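Side-chain contact in periplasmic cell division protein (SufI) (Aquifex aeolicus, PDB 6SYY), which is a multicopper oxidase that binds copper ions and probably oxidises its substrates at the expense of molecular oxygen: residues L83-E86 with Y91-V94. Sequence-based numbering, arbitrary orientation.
Sequences LVYE and YNPV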
# COMPACT_ATOMS: atom_id res chain seq x y z
N LEU A 83 3.06 17.18 -6.79
CA LEU A 83 3.79 16.30 -7.68
C LEU A 83 2.85 15.24 -8.25
O LEU A 83 1.93 14.78 -7.57
CB LEU A 83 4.95 15.62 -6.95
CG LEU A 83 6.16 16.47 -6.54
CD1 LEU A 83 6.98 15.77 -5.46
CD2 LEU A 83 7.04 16.76 -7.74
N VAL A 84 3.07 14.87 -9.51
CA VAL A 84 2.29 13.82 -10.14
C VAL A 84 3.22 12.94 -10.95
O VAL A 84 4.25 13.39 -11.45
CB VAL A 84 1.16 14.35 -11.05
CG1 VAL A 84 0.13 15.12 -10.24
CG2 VAL A 84 1.72 15.22 -12.17
N TYR A 85 2.86 11.66 -11.05
CA TYR A 85 3.44 10.77 -12.04
C TYR A 85 2.63 10.93 -13.32
O TYR A 85 1.41 10.72 -13.32
CB TYR A 85 3.42 9.32 -11.56
CG TYR A 85 4.45 8.97 -10.51
CD1 TYR A 85 5.80 9.26 -10.71
CD2 TYR A 85 4.09 8.34 -9.33
CE1 TYR A 85 6.75 8.93 -9.75
CE2 TYR A 85 5.03 8.01 -8.36
CZ TYR A 85 6.36 8.31 -8.58
OH TYR A 85 7.29 7.98 -7.62
N GLU A 86 3.30 11.32 -14.41
CA GLU A 86 2.64 11.46 -15.71
C GLU A 86 2.94 10.24 -16.55
O GLU A 86 4.11 9.92 -16.82
CB GLU A 86 3.07 12.73 -16.44
CG GLU A 86 2.38 12.87 -17.80
CD GLU A 86 2.37 14.29 -18.33
OE1 GLU A 86 3.03 15.17 -17.73
OE2 GLU A 86 1.71 14.53 -19.36
N TYR A 91 -2.42 11.73 -15.02
CA TYR A 91 -1.78 11.96 -13.73
C TYR A 91 -2.13 10.82 -12.77
O TYR A 91 -3.31 10.53 -12.56
CB TYR A 91 -2.19 13.31 -13.14
CG TYR A 91 -1.61 14.52 -13.84
CD1 TYR A 91 -0.58 14.39 -14.77
CD2 TYR A 91 -2.07 15.80 -13.56
CE1 TYR A 91 -0.04 15.50 -15.41
CE2 TYR A 91 -1.55 16.91 -14.20
CZ TYR A 91 -0.53 16.75 -15.11
OH TYR A 91 -0.02 17.87 -15.74
N ASN A 92 -1.10 10.20 -12.20
CA ASN A 92 -1.21 9.09 -11.26
C ASN A 92 -2.30 8.09 -11.65
O ASN A 92 -3.17 7.78 -10.82
CB ASN A 92 -1.50 9.61 -9.85
CG ASN A 92 -0.39 10.49 -9.33
OD1 ASN A 92 0.77 10.34 -9.70
ND2 ASN A 92 -0.74 11.41 -8.44
N PRO A 93 -2.29 7.57 -12.87
CA PRO A 93 -3.34 6.64 -13.27
C PRO A 93 -3.22 5.31 -12.54
O PRO A 93 -2.18 4.98 -11.97
CB PRO A 93 -3.11 6.47 -14.77
CG PRO A 93 -1.64 6.65 -14.92
CD PRO A 93 -1.24 7.69 -13.91
N VAL A 94 -4.30 4.55 -12.56
CA VAL A 94 -4.24 3.17 -12.12
C VAL A 94 -3.57 2.37 -13.23
O VAL A 94 -4.07 2.31 -14.36
CB VAL A 94 -5.64 2.61 -11.80
CG1 VAL A 94 -5.56 1.12 -11.56
CG2 VAL A 94 -6.19 3.31 -10.57
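Tyr85 and Asn92 join the end of strand 80-86 to the loop that follows it, in the first cupredoxin domain of this multicopper oxidase. Strand 80-86 pairs with strand 63-72, and Tyr91 and Asn92 run back beside its end, with a single beta bridge between Glu86 and Tyr91. Asn92 binds Tyr85 twice. Its backbone N donates to Tyr85 O at 2.8 Å. Its side-chain OD1 stands in for a strand carbonyl and accepts from Tyr85 N at 2.8 Å, with that N tilted 33° from the plane of the side-chain carbonyl. ND2 bonds to Gly173 O, so both ends of the amide are held and its rotation is fixed.

The carboxylate of Glu86 meets the edge of the Tyr91 ring, its plane turned 84° from the ring, with OE1 3.9 Å from Tyr91 CE1. Lys68 NZ forms a salt bridge with Glu86 OE1 and a hydrogen bond with Tyr91 OH. With an alanine in place of Tyr91, the ring and hydroxyl go, and Val84 would probably lose its aromatic cover and Lys68 one of its oxygen partners. Val84 CG2, placed between the backbone N and the carbonyl carbon, is turned onto one face of the Tyr91 ring, where it makes a CH-pi contact over the centre, 3.6 Å from the ring centroid and 14° off the normal.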